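Local coordinates for protein geranyltranstransferase (Campylobacter jejuni, PDB 3NPK) that probably makes farnesyl diphosphate, joining geranyl diphosphate to isopentenyl diphosphate as a geranyltranstransferase of the polyprenyl synthetase family, at residues A106-V109 and G110-L113; I72-Y75 and S76-D80; I250-K253 and E254-N258; Q212-D215 and D216-V220; I179-A182 and L183-C187. One frame throughout, in Å; residues are numbered along the deposited sequence. Where two conformers were deposited one is given.

Contact 1: residues A106-V109 and G110-L113; sequences AILV and GDAL
Asp111 folds back along its own helix over the turn formed by Ile107 and Leu108. Its CB leaves the backbone above two carbonyls, 3.5 Å from Leu108 O and slightly farther from Ile107 O. The next atom keeps to the same side: with CG anti to its own carbonyl carbon (chi1 -71°), Asp111 CG comes to 3.3 Å from Ile107 O. OD1 stays beside that oxygen, acceptor against acceptor, with no bond between them. OD2 reaches the apolar rim of the turn, 3.8 Å from Ile107 CG2 and 4.0 Å from Leu108 CD2. The Ile107 branch runs side by side with the aspartate, whereas that of Leu108 crosses it.

This turn belongs to helix 103-122 of the all-helical prenyl synthase fold, and here the helix takes part in the dimer interface. Asp111 OD2 is hydrogen-bonded to His79 ND1 of the second subunit, and OD1 faces OD1 of that subunit's Asp111. Two carboxylates so close would tend to raise each other's proton affinity, an effect the histidines could offset. Ile107 O carries two bonds: Asp111 N at 2.9 Å within the helix and NE2 of His79 in the same chain.

Around the helix from the aspartate, Val109 and Leu113 line up pointing the same way, Val109 CG1 lying 4.1 Å from Leu113 CD1. Val109 also packs on Ile78, and Leu113 on Thr74, both from helix 59-80. Gly110 N bonds Ala106 O at 3.1 Å.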
loop_
_atom_site.group_PDB
_atom_site.type_symbol
_atom_site.label_atom_id
_atom_site.label_comp_id
_atom_site.label_asym_id
_atom_site.label_seq_id
_atom_site.Cartn_x
_atom_site.Cartn_y
_atom_site.Cartn_z
ATOM N N ALA A 106 0.344 10.241 -11.732
ATOM C CA ALA A 106 -0.689 9.214 -11.584
ATOM C C ALA A 106 -0.124 8.000 -10.829
ATOM O O ALA A 106 -0.766 7.458 -9.901
ATOM C CB ALA A 106 -1.232 8.798 -12.953
ATOM N N ILE A 107 1.070 7.557 -11.222
ATOM C CA ILE A 107 1.666 6.404 -10.542
ATOM C C ILE A 107 1.850 6.709 -9.052
ATOM O O ILE A 107 1.424 5.932 -8.178
ATOM C CB ILE A 107 3.020 6.020 -11.147
ATOM C CG1 ILE A 107 2.831 5.486 -12.566
ATOM C CG2 ILE A 107 3.713 4.961 -10.262
ATOM C CD1 ILE A 107 4.093 5.556 -13.408
ATOM N N LEU A 108 2.470 7.848 -8.755
ATOM C CA LEU A 108 2.787 8.186 -7.359
ATOM C C LEU A 108 1.564 8.516 -6.497
ATOM O O LEU A 108 1.555 8.203 -5.306
ATOM C CB LEU A 108 3.787 9.341 -7.299
ATOM C CG LEU A 108 5.160 9.028 -7.909
ATOM C CD1 LEU A 108 6.057 10.281 -7.876
ATOM C CD2 LEU A 108 5.810 7.826 -7.193
ATOM N N VAL A 109 0.550 9.162 -7.075
ATOM C CA VAL A 109 -0.678 9.386 -6.324
ATOM C C VAL A 109 -1.306 8.035 -5.953
ATOM O O VAL A 109 -1.735 7.841 -4.814
ATOM C CB VAL A 109 -1.701 10.271 -7.082
ATOM C CG1 VAL A 109 -3.094 10.139 -6.437
ATOM C CG2 VAL A 109 -1.258 11.744 -7.095
ATOM N N GLY A 110 -1.364 7.098 -6.899
ATOM C CA GLY A 110 -1.882 5.779 -6.570
ATOM C C GLY A 110 -1.059 5.122 -5.462
ATOM O O GLY A 110 -1.613 4.547 -4.522
ATOM N N ASP A 111 0.267 5.206 -5.570
ATOM C CA ASP A 111 1.155 4.629 -4.552
ATOM C C ASP A 111 0.852 5.256 -3.192
ATOM O O ASP A 111 0.741 4.547 -2.178
ATOM C CB ASP A 111 2.630 4.851 -4.898
ATOM C CG ASP A 111 3.091 4.005 -6.078
ATOM O OD1 ASP A 111 2.354 3.096 -6.504
ATOM O OD2 ASP A 111 4.191 4.257 -6.588
ATOM N N ALA A 112 0.727 6.585 -3.171
ATOM C CA ALA A 112 0.397 7.301 -1.937
ATOM C C ALA A 112 -0.907 6.821 -1.321
ATOM O O ALA A 112 -0.988 6.634 -0.111
ATOM C CB ALA A 112 0.358 8.807 -2.183
ATOM N N LEU A 113 -1.944 6.649 -2.140
ATOM C CA LEU A 113 -3.258 6.284 -1.610
ATOM C C LEU A 113 -3.267 4.843 -1.080
ATOM O O LEU A 113 -3.957 4.550 -0.106
ATOM C CB LEU A 113 -4.365 6.503 -2.655
ATOM C CG LEU A 113 -4.679 7.979 -2.959
ATOM C CD1 LEU A 113 -5.753 8.076 -4.064
ATOM C CD2 LEU A 113 -5.098 8.759 -1.700
#

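Contact 2: residues I72-Y75 and S76-D80; sequences IHTY and SLIHD. With PPV (pyrophosphate), chain C.
Tyr75 turns the edge of its ring to the face of His79 one helical turn on, a T-shaped pair with centroids 5.3 Å apart and planes at 89°. Tyr75 CE1 and CD1 do the touching, CE1 coming to 3.7 Å from His79 ND1. The tyrosine gets there through a chi1 of 117°, away from any staggered position, which also lays one face of its ring over the backbone: Tyr75 CG is 3.2 Å from Ser76 N. Both imidazole nitrogens of His79 are already bonded to other residues, which should fix the face that Tyr75 meets.

On another side of the helix His73 extends its ring toward the bound pyrophosphate, whose O11 lies in the ring plane at its edge. Leu77 lies over one face, offset toward the rim, its CG 4.2 Å above the plane, and makes an off-centre CH-pi contact with CD1 4.2 Å from the centroid of the His73 ring. Ser76 OG approaches that ring obliquely and donates to His73 O at 2.7 Å; the same carbonyl receives Leu77 N at 3.1 Å, so two donors grip it.

Thr74 and Ile78 make a simpler apolar contact, the methyl CG2 of Thr74 3.9 Å from Ile78 CD1, while Thr74 OG1 bonds Arg92, another residue of the pyrophosphate pocket. Asp80, at the end of this helix, opens the first aspartate-rich motif of the family. Helix 59-80 thus carries the pocket residue His73 on one side, with Tyr75 against helices 103-122 and 147-156 and Thr74 and Ile78 against helix 27-37.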
loop_
_atom_site.group_PDB
_atom_site.type_symbol
_atom_site.label_atom_id
_atom_site.label_comp_id
_atom_site.label_asym_id
_atom_site.label_seq_id
_atom_site.Cartn_x
_atom_site.Cartn_y
_atom_site.Cartn_z
ATOM N N ILE A 72 -8.103 2.718 -1.144
ATOM C CA ILE A 72 -7.625 1.570 -1.908
ATOM C C ILE A 72 -8.332 1.527 -3.237
ATOM O O ILE A 72 -7.705 1.344 -4.275
ATOM C CB ILE A 72 -7.912 0.240 -1.174
ATOM C CG1 ILE A 72 -6.978 0.110 0.032
ATOM C CG2 ILE A 72 -7.829 -0.980 -2.149
ATOM C CD1 ILE A 72 -5.516 -0.041 -0.345
ATOM N N HIS A 73 -9.648 1.665 -3.211
ATOM C CA HIS A 73 -10.404 1.565 -4.446
ATOM C C HIS A 73 -9.973 2.649 -5.442
ATOM O O HIS A 73 -9.756 2.376 -6.630
ATOM C CB HIS A 73 -11.896 1.614 -4.140
ATOM C CG HIS A 73 -12.748 1.494 -5.355
ATOM N ND1 HIS A 73 -13.659 2.454 -5.733
ATOM C CD2 HIS A 73 -12.796 0.530 -6.301
ATOM C CE1 HIS A 73 -14.258 2.070 -6.848
ATOM N NE2 HIS A 73 -13.738 0.914 -7.221
ATOM N N THR A 74 -9.859 3.884 -4.961
ATOM C CA THR A 74 -9.444 4.975 -5.841
ATOM C C THR A 74 -8.032 4.769 -6.390
ATOM O O THR A 74 -7.793 5.009 -7.589
ATOM C CB THR A 74 -9.591 6.334 -5.132
ATOM O OG1 THR A 74 -10.981 6.598 -4.933
ATOM C CG2 THR A 74 -8.986 7.477 -5.958
ATOM N N TYR A 75 -7.095 4.326 -5.545
ATOM C CA TYR A 75 -5.734 4.075 -6.054
ATOM C C TYR A 75 -5.795 3.050 -7.195
ATOM O O TYR A 75 -5.139 3.205 -8.234
ATOM C CB TYR A 75 -4.742 3.668 -4.941
ATOM C CG TYR A 75 -4.159 2.263 -5.072
ATOM C CD1 TYR A 75 -3.230 1.955 -6.065
ATOM C CD2 TYR A 75 -4.525 1.254 -4.182
ATOM C CE1 TYR A 75 -2.712 0.684 -6.194
ATOM C CE2 TYR A 75 -3.992 -0.024 -4.292
ATOM C CZ TYR A 75 -3.100 -0.304 -5.304
ATOM O OH TYR A 75 -2.571 -1.566 -5.456
ATOM N N SER A 76 -6.634 2.032 -7.037
ATOM C CA SER A 76 -6.682 0.970 -8.034
ATOM C C SER A 76 -7.208 1.498 -9.359
ATOM O O SER A 76 -6.742 1.083 -10.424
ATOM C CB SER A 76 -7.508 -0.228 -7.530
ATOM O OG SER A 76 -8.906 -0.015 -7.627
ATOM N N LEU A 77 -8.168 2.419 -9.302
ATOM C CA LEU A 77 -8.708 3.003 -10.522
ATOM C C LEU A 77 -7.653 3.831 -11.244
ATOM O O LEU A 77 -7.549 3.773 -12.466
ATOM C CB LEU A 77 -9.920 3.879 -10.225
ATOM C CG LEU A 77 -11.099 3.181 -9.541
ATOM C CD1 LEU A 77 -12.264 4.133 -9.400
ATOM C CD2 LEU A 77 -11.528 1.903 -10.276
ATOM N N ILE A 78 -6.893 4.613 -10.479
ATOM C CA ILE A 78 -5.860 5.471 -11.045
ATOM C C ILE A 78 -4.799 4.619 -11.743
ATOM O O ILE A 78 -4.410 4.900 -12.895
ATOM C CB ILE A 78 -5.223 6.365 -9.957
ATOM C CG1 ILE A 78 -6.240 7.394 -9.443
ATOM C CG2 ILE A 78 -3.955 7.058 -10.482
ATOM C CD1 ILE A 78 -5.841 8.090 -8.127
ATOM N N HIS A 79 -4.343 3.549 -11.082
ATOM C CA HIS A 79 -3.373 2.671 -11.746
ATOM C C HIS A 79 -3.970 1.925 -12.937
ATOM O O HIS A 79 -3.323 1.817 -13.985
ATOM C CB HIS A 79 -2.682 1.723 -10.764
ATOM C CG HIS A 79 -1.624 2.394 -9.942
ATOM N ND1 HIS A 79 -0.742 1.695 -9.142
ATOM C CD2 HIS A 79 -1.276 3.705 -9.830
ATOM C CE1 HIS A 79 0.084 2.547 -8.555
ATOM N NE2 HIS A 79 -0.222 3.773 -8.953
ATOM N N ASP A 80 -5.199 1.423 -12.796
ATOM C CA ASP A 80 -5.816 0.669 -13.889
ATOM C C ASP A 80 -6.022 1.545 -15.131
ATOM O O ASP A 80 -5.977 1.045 -16.257
ATOM C CB ASP A 80 -7.154 0.095 -13.460
ATOM C CG ASP A 80 -7.023 -0.996 -12.402
ATOM O OD1 ASP A 80 -5.885 -1.358 -12.004
ATOM O OD2 ASP A 80 -8.077 -1.477 -11.956
HETATM O O11 PPV C . -15.900 0.659 -10.338
HETATM P P1 PPV C . -17.124 1.425 -9.541
HETATM O O21 PPV C . -18.569 1.188 -10.291
HETATM O O31 PPV C . -17.235 0.920 -8.171
HETATM O OPP PPV C . -16.775 3.023 -9.662
HETATM P P2 PPV C . -16.966 4.213 -8.552
HETATM O O12 PPV C . -16.495 5.545 -9.403
HETATM O O22 PPV C . -15.906 4.037 -7.331
HETATM O O32 PPV C . -18.363 4.341 -8.103
#

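Contact 3: residues I250-K253 and E254-N258; sequences IKTK and ENLLN
Regular i to i+4 backbone bonds join Ile250 to Glu254 and the three following pairs, from Glu254 N to Ile250 O at 2.8 Å through Leu257 N to Lys253 O. Over this frame the side chains pair off in the same spacing. Glu254 runs back beside Ile250, both pointing the same way, and its extended chain brings the carboxylate alongside the CG2 methyl, with OE2 3.3 Å from Ile250 CG2. Lys251 bends sharply at chi2 (93°), sending its tail across the Asn255 amide, and its NZ ends 3.8 Å from Asn255 CG.

All this lies on helix 246-265, one of the outer helices of the prenyl synthase bundle. Its inner side is apolar: Leu256 rests on Leu209 and Ile210 of helix 194-220, and the same leucine receives the methyl of Thr252 alongside, Thr252 CG2 lying 4.0 Å from Leu256 CD1. The hydroxyl of that threonine is engaged one turn earlier, by Gln248 O.

Lys253 lies side by side with Leu257, Lys253 CG touching Leu257 CD1 at 4.2 Å. The chain runs outward to CD, then bends at chi3, which swings the amine toward the side of Glu254. There NZ makes a weak hydrogen bond to Asn214 OD1 of helix 194-220. Lys253 NZ also makes a weak 3.5 Å bond to a water, which donates to Glu254 OE2 at 2.8 Å. Lysine and glutamate are therefore linked only loosely through solvent, Lys253 NZ and Glu254 OE2 standing 5.8 Å apart. No other chain of the assembly touches either 250-253 or 254-258.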
loop_
_atom_site.group_PDB
_atom_site.type_symbol
_atom_site.label_atom_id
_atom_site.label_comp_id
_atom_site.label_asym_id
_atom_site.label_seq_id
_atom_site.Cartn_x
_atom_site.Cartn_y
_atom_site.Cartn_z
ATOM N N ILE A 250 -27.902 -15.236 -18.173
ATOM C CA ILE A 250 -29.001 -14.596 -17.454
ATOM C C ILE A 250 -29.532 -15.532 -16.385
ATOM O O ILE A 250 -29.776 -15.127 -15.249
ATOM C CB ILE A 250 -30.146 -14.209 -18.398
ATOM C CG1 ILE A 250 -29.723 -13.037 -19.280
ATOM C CG2 ILE A 250 -31.404 -13.848 -17.604
ATOM C CD1 ILE A 250 -30.644 -12.819 -20.459
ATOM N N LYS A 251 -29.705 -16.793 -16.755
ATOM C CA LYS A 251 -30.197 -17.800 -15.825
ATOM C C LYS A 251 -29.249 -17.949 -14.637
ATOM O O LYS A 251 -29.685 -18.127 -13.497
ATOM C CB LYS A 251 -30.393 -19.127 -16.565
ATOM C CG LYS A 251 -29.922 -20.363 -15.830
ATOM C CD LYS A 251 -31.030 -21.023 -15.025
ATOM C CE LYS A 251 -30.690 -22.488 -14.759
ATOM N NZ LYS A 251 -31.416 -23.040 -13.578
ATOM N N THR A 252 -27.950 -17.850 -14.904
ATOM C CA THR A 252 -26.950 -17.951 -13.846
ATOM C C THR A 252 -27.026 -16.757 -12.899
ATOM O O THR A 252 -27.007 -16.927 -11.686
ATOM C CB THR A 252 -25.524 -18.054 -14.415
ATOM O OG1 THR A 252 -25.412 -19.247 -15.205
ATOM C CG2 THR A 252 -24.495 -18.091 -13.294
ATOM N N LYS A 253 -27.102 -15.554 -13.459
ATOM C CA LYS A 253 -27.256 -14.359 -12.648
ATOM C C LYS A 253 -28.527 -14.451 -11.808
ATOM O O LYS A 253 -28.527 -14.104 -10.623
ATOM C CB LYS A 253 -27.291 -13.107 -13.529
ATOM C CG LYS A 253 -27.510 -11.823 -12.758
ATOM C CD LYS A 253 -27.822 -10.640 -13.664
ATOM C CE LYS A 253 -29.261 -10.683 -14.161
ATOM N NZ LYS A 253 -29.753 -9.335 -14.570
ATOM N N GLU A 254 -29.612 -14.923 -12.415
ATOM C CA GLU A 254 -30.880 -15.003 -11.701
ATOM C C GLU A 254 -30.819 -16.036 -10.579
ATOM O O GLU A 254 -31.319 -15.795 -9.472
ATOM C CB GLU A 254 -32.036 -15.271 -12.675
ATOM C CG GLU A 254 -32.343 -14.062 -13.566
ATOM C CD GLU A 254 -33.340 -14.352 -14.682
ATOM O OE1 GLU A 254 -33.681 -15.534 -14.900
ATOM O OE2 GLU A 254 -33.781 -13.388 -15.349
ATOM N N ASN A 255 -30.198 -17.180 -10.850
ATOM C CA ASN A 255 -29.983 -18.174 -9.797
ATOM C C ASN A 255 -29.179 -17.614 -8.624
ATOM O O ASN A 255 -29.530 -17.815 -7.450
ATOM C CB ASN A 255 -29.289 -19.423 -10.351
ATOM C CG ASN A 255 -30.211 -20.268 -11.213
ATOM O OD1 ASN A 255 -31.435 -20.129 -11.160
ATOM N ND2 ASN A 255 -29.626 -21.152 -12.012
ATOM N N LEU A 256 -28.098 -16.916 -8.948
ATOM C CA LEU A 256 -27.244 -16.318 -7.930
ATOM C C LEU A 256 -27.985 -15.271 -7.110
ATOM O O LEU A 256 -27.839 -15.233 -5.894
ATOM C CB LEU A 256 -25.993 -15.711 -8.562
ATOM C CG LEU A 256 -24.991 -16.753 -9.051
ATOM C CD1 LEU A 256 -23.890 -16.097 -9.865
ATOM C CD2 LEU A 256 -24.410 -17.558 -7.886
ATOM N N LEU A 257 -28.778 -14.433 -7.774
ATOM C CA LEU A 257 -29.619 -13.455 -7.077
ATOM C C LEU A 257 -30.624 -14.112 -6.129
ATOM O O LEU A 257 -30.843 -13.624 -5.021
ATOM C CB LEU A 257 -30.343 -12.536 -8.070
ATOM C CG LEU A 257 -29.511 -11.345 -8.559
ATOM C CD1 LEU A 257 -30.164 -10.655 -9.765
ATOM C CD2 LEU A 257 -29.263 -10.349 -7.413
ATOM N N ASN A 258 -31.238 -15.215 -6.554
ATOM C CA ASN A 258 -32.153 -15.934 -5.667
ATOM C C ASN A 258 -31.430 -16.492 -4.443
ATOM O O ASN A 258 -31.961 -16.470 -3.333
ATOM C CB ASN A 258 -32.898 -17.055 -6.402
ATOM C CG ASN A 258 -33.874 -17.792 -5.495
ATOM O OD1 ASN A 258 -33.602 -18.907 -5.050
ATOM N ND2 ASN A 258 -35.004 -17.155 -5.193
HETATM O O HOH W 1 -32.865 -10.741 -15.245
#

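Contact 4: residues Q212-D215 and D216-V220; sequences QIND and DIIDV
Asp215, Asp216 and Asp219 mark this end of helix 194-220 as the second aspartate-rich motif of the prenyl synthases, and backbone bonds from Asp216 N to Gln212 O and from Asp219 N to Asp215 O carry the helix through it. In relatives such aspartates help to bind magnesium with the diphosphate substrate; here the side chain of Asp215 stands about 7 Å from the bound pyrophosphate.

The tight part is the apolar side, where Ile213 and Ile217 meet at an angle. The CG2 methyl of Ile213, anti to the backbone N because chi1 is -60°, faces the tip of the next turn, Ile217 CD1, at 3.8 Å. Both are buried. Ile213 packs on Leu256 and Ile217 on Ile250, so the pair is sealed by helix 246-265, while Phe240 and Val241 of helix 240-244 close in from another direction.

The solvent side is much looser. Asp215 and Asp219 share one edge of the helix but do not touch through their side chains, their OD1 atoms being 6.5 Å apart. Asp219 CG instead leans over the backbone, 3.3 Å from Asp215 O. Asp216, by contrast, is tied down, its OD2 accepting from Phe240 N.

Between the two sides comes Asn214, whose CG stands anti to its backbone N (chi1 180°). That places the amide across the exposed Ile218, with Asn214 ND2 3.5 Å from the methyl Ile218 CD1.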
loop_
_atom_site.group_PDB
_atom_site.type_symbol
_atom_site.label_atom_id
_atom_site.label_comp_id
_atom_site.label_asym_id
_atom_site.label_seq_id
_atom_site.Cartn_x
_atom_site.Cartn_y
_atom_site.Cartn_z
ATOM N N GLN A 212 -20.552 -8.656 -12.060
ATOM C CA GLN A 212 -19.768 -8.844 -13.277
ATOM C C GLN A 212 -20.536 -9.598 -14.360
ATOM O O GLN A 212 -20.437 -9.268 -15.550
ATOM C CB GLN A 212 -18.445 -9.542 -12.956
ATOM C CG GLN A 212 -17.497 -8.671 -12.156
ATOM C CD GLN A 212 -17.242 -7.344 -12.834
ATOM O OE1 GLN A 212 -16.973 -7.293 -14.033
ATOM N NE2 GLN A 212 -17.325 -6.258 -12.070
ATOM N N ILE A 213 -21.300 -10.611 -13.964
ATOM C CA ILE A 213 -22.134 -11.323 -14.928
ATOM C C ILE A 213 -23.145 -10.360 -15.510
ATOM O O ILE A 213 -23.360 -10.335 -16.722
ATOM C CB ILE A 213 -22.890 -12.505 -14.293
ATOM C CG1 ILE A 213 -21.907 -13.519 -13.716
ATOM C CG2 ILE A 213 -23.808 -13.165 -15.334
ATOM C CD1 ILE A 213 -22.580 -14.617 -12.906
ATOM N N ASN A 214 -23.750 -9.550 -14.647
ATOM C CA ASN A 214 -24.711 -8.533 -15.074
ATOM C C ASN A 214 -24.110 -7.583 -16.106
ATOM O O ASN A 214 -24.765 -7.229 -17.085
ATOM C CB ASN A 214 -25.235 -7.740 -13.867
ATOM C CG ASN A 214 -26.234 -6.663 -14.263
ATOM O OD1 ASN A 214 -27.311 -6.961 -14.784
ATOM N ND2 ASN A 214 -25.881 -5.404 -14.017
ATOM N N ASP A 215 -22.867 -7.162 -15.877
ATOM C CA ASP A 215 -22.179 -6.299 -16.838
ATOM C C ASP A 215 -21.999 -6.969 -18.197
ATOM O O ASP A 215 -22.224 -6.343 -19.238
ATOM C CB ASP A 215 -20.828 -5.842 -16.293
ATOM C CG ASP A 215 -20.967 -4.834 -15.174
ATOM O OD1 ASP A 215 -22.090 -4.330 -14.956
ATOM O OD2 ASP A 215 -19.954 -4.544 -14.506
ATOM N N ASP A 216 -21.600 -8.237 -18.198
ATOM C CA ASP A 216 -21.422 -8.959 -19.457
ATOM C C ASP A 216 -22.750 -9.090 -20.202
ATOM O O ASP A 216 -22.791 -9.056 -21.432
ATOM C CB ASP A 216 -20.812 -10.342 -19.223
ATOM C CG ASP A 216 -19.332 -10.282 -18.875
ATOM O OD1 ASP A 216 -18.764 -9.166 -18.835
ATOM O OD2 ASP A 216 -18.738 -11.360 -18.647
ATOM N N ILE A 217 -23.840 -9.234 -19.457
ATOM C CA ILE A 217 -25.153 -9.349 -20.082
ATOM C C ILE A 217 -25.539 -8.007 -20.685
ATOM O O ILE A 217 -26.005 -7.933 -21.827
ATOM C CB ILE A 217 -26.225 -9.802 -19.075
ATOM C CG1 ILE A 217 -26.014 -11.266 -18.706
ATOM C CG2 ILE A 217 -27.633 -9.617 -19.659
ATOM C CD1 ILE A 217 -26.670 -11.662 -17.397
ATOM N N ILE A 218 -25.317 -6.944 -19.923
ATOM C CA ILE A 218 -25.643 -5.595 -20.371
ATOM C C ILE A 218 -24.872 -5.186 -21.625
ATOM O O ILE A 218 -25.400 -4.482 -22.492
ATOM C CB ILE A 218 -25.404 -4.570 -19.249
ATOM C CG1 ILE A 218 -26.490 -4.707 -18.182
ATOM C CG2 ILE A 218 -25.392 -3.153 -19.806
ATOM C CD1 ILE A 218 -26.326 -3.753 -17.022
ATOM N N ASP A 219 -23.626 -5.635 -21.730
ATOM C CA ASP A 219 -22.800 -5.288 -22.883
ATOM C C ASP A 219 -23.382 -5.799 -24.197
ATOM O O ASP A 219 -23.319 -5.115 -25.217
ATOM C CB ASP A 219 -21.370 -5.792 -22.699
ATOM C CG ASP A 219 -20.577 -4.940 -21.725
ATOM O OD1 ASP A 219 -21.071 -3.859 -21.334
ATOM O OD2 ASP A 219 -19.458 -5.354 -21.346
ATOM N N VAL A 220 -23.957 -6.996 -24.172
ATOM C CA VAL A 220 -24.544 -7.561 -25.382
ATOM C C VAL A 220 -25.970 -7.057 -25.611
ATOM O O VAL A 220 -26.541 -7.254 -26.686
ATOM C CB VAL A 220 -24.523 -9.100 -25.368
ATOM C CG1 VAL A 220 -23.125 -9.604 -25.031
ATOM C CG2 VAL A 220 -25.536 -9.635 -24.381
#

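Contact 5: residues I179-A182 and L183-C187; sequences IAAA and LKMGC
Peptide units are the flat groups through which Ala181 and Met185 meet, since no ring or side-chain amide takes part. The selenium of Met185, a selenomethionine, lies over one face of the peptide ending in Ala181 O, with SE 3.6 Å from that oxygen. Met185 N bonds Ala181 O at 2.8 Å, tilted from the carbonyl plane to the side away from the selenium. CG of Met185 fits between these two approaches, only 3.0 Å from Ala181 O, which makes this the crowded part of the turn. The bend at chi3 (80°) then turns the terminal methyl off the helix, and the Ala181 methyl stays 4.4 Å from SE.

The neighbouring peptides carry lighter cover. Lys184 N bonds Ala180 O at 2.9 Å, and Lys184 CB rests 3.5 Å from the same oxygen before its straight chain leads away. Leu183 N makes a weak bond of 3.3 Å to Ile179 O, and Leu183 CG and CD1 both lie loosely beside that oxygen.

The three alanines in a row are small, consistent with the close approach of other helices. Ala180 meets Tyr201 of helix 194-220, and Leu183 packs on Leu46 and Val50 of helix 42-54. The selenomethionine packs on Leu134 and Leu138 of helix 128-142 and on Val65 and Leu69 of helix 59-80. Such close packing round a central helix, here helix 164-189, is typical of the interior of the all-alpha prenyl synthase bundle.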
loop_
_atom_site.group_PDB
_atom_site.type_symbol
_atom_site.label_atom_id
_atom_site.label_comp_id
_atom_site.label_asym_id
_atom_site.label_seq_id
_atom_site.Cartn_x
_atom_site.Cartn_y
_atom_site.Cartn_z
ATOM N N ILE A 179 -15.085 -6.236 -2.267
ATOM C CA ILE A 179 -16.483 -6.068 -1.851
ATOM C C ILE A 179 -16.790 -6.926 -0.614
ATOM O O ILE A 179 -17.367 -6.443 0.375
ATOM C CB ILE A 179 -17.450 -6.380 -3.023
ATOM C CG1 ILE A 179 -17.321 -5.281 -4.086
ATOM C CG2 ILE A 179 -18.888 -6.494 -2.545
ATOM C CD1 ILE A 179 -17.894 -5.632 -5.433
ATOM N N ALA A 180 -16.380 -8.185 -0.654
ATOM C CA ALA A 180 -16.503 -9.069 0.511
ATOM C C ALA A 180 -15.751 -8.501 1.721
ATOM O O ALA A 180 -16.232 -8.547 2.867
ATOM C CB ALA A 180 -15.979 -10.473 0.164
ATOM N N ALA A 181 -14.565 -7.957 1.474
ATOM C CA ALA A 181 -13.778 -7.368 2.559
ATOM C C ALA A 181 -14.508 -6.194 3.214
ATOM O O ALA A 181 -14.454 -6.029 4.422
ATOM C CB ALA A 181 -12.409 -6.912 2.046
ATOM N N ALA A 182 -15.189 -5.372 2.419
ATOM C CA ALA A 182 -15.902 -4.237 2.988
ATOM C C ALA A 182 -16.938 -4.715 3.996
ATOM O O ALA A 182 -17.051 -4.172 5.102
ATOM C CB ALA A 182 -16.571 -3.440 1.889
ATOM N N LEU A 183 -17.708 -5.731 3.612
ATOM C CA LEU A 183 -18.708 -6.309 4.512
ATOM C C LEU A 183 -18.046 -6.941 5.739
ATOM O O LEU A 183 -18.479 -6.693 6.870
ATOM C CB LEU A 183 -19.550 -7.348 3.775
ATOM C CG LEU A 183 -20.512 -6.732 2.763
ATOM C CD1 LEU A 183 -21.017 -7.773 1.747
ATOM C CD2 LEU A 183 -21.694 -6.041 3.476
ATOM N N LYS A 184 -16.994 -7.737 5.526
ATOM C CA LYS A 184 -16.333 -8.414 6.648
ATOM C C LYS A 184 -15.711 -7.402 7.618
ATOM O O LYS A 184 -15.754 -7.580 8.830
ATOM C CB LYS A 184 -15.257 -9.394 6.162
ATOM C CG LYS A 184 -14.659 -10.224 7.317
ATOM C CD LYS A 184 -13.717 -11.289 6.855
ATOM C CE LYS A 184 -13.220 -12.094 8.072
ATOM N NZ LYS A 184 -12.224 -13.122 7.725
HETATM N N MSE A 185 -15.145 -6.331 7.079
HETATM C CA MSE A 185 -14.567 -5.291 7.918
HETATM C C MSE A 185 -15.636 -4.615 8.796
HETATM O O MSE A 185 -15.378 -4.282 9.964
HETATM C CB MSE A 185 -13.827 -4.277 7.044
HETATM C CG MSE A 185 -12.553 -4.897 6.481
HETATM SE SE MSE A 185 -11.699 -3.861 5.079
HETATM C CE MSE A 185 -10.788 -2.557 6.200
ATOM N N GLY A 186 -16.835 -4.418 8.256
ATOM C CA GLY A 186 -17.932 -3.932 9.096
ATOM C C GLY A 186 -18.165 -4.886 10.271
ATOM O O GLY A 186 -18.351 -4.459 11.421
ATOM N N CYS A 187 -18.124 -6.182 9.997
ATOM C CA CYS A 187 -18.329 -7.184 11.042
ATOM C C CYS A 187 -17.205 -7.114 12.074
ATOM O O CYS A 187 -17.445 -7.220 13.293
ATOM C CB CYS A 187 -18.392 -8.590 10.433
ATOM S SG CYS A 187 -19.790 -8.864 9.331
#

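In the fold
Contacts 1 and 2 form one unit at the dimer interface: their centres are 8 Å apart and both touch the second subunit. Contact 3 backs contact 4, with centres 12 Å apart, and joins helix 246-265 to helix 194-220; the centres of contacts 1 and 3 lie about 38 Å apart. Contact 5 is in the interior, its nearest atoms about 8 Å from contact 2 and about 7 Å from contact 4. Three contacts lie round the pyrophosphate: His73 lines its pocket, and the side chains of Asp215 and Ile179 are each about 7 Å away. Contacts 2 and 4, nearest atoms about 9 Å apart, hold Asp80 and Asp215, which open the two aspartate-rich motifs.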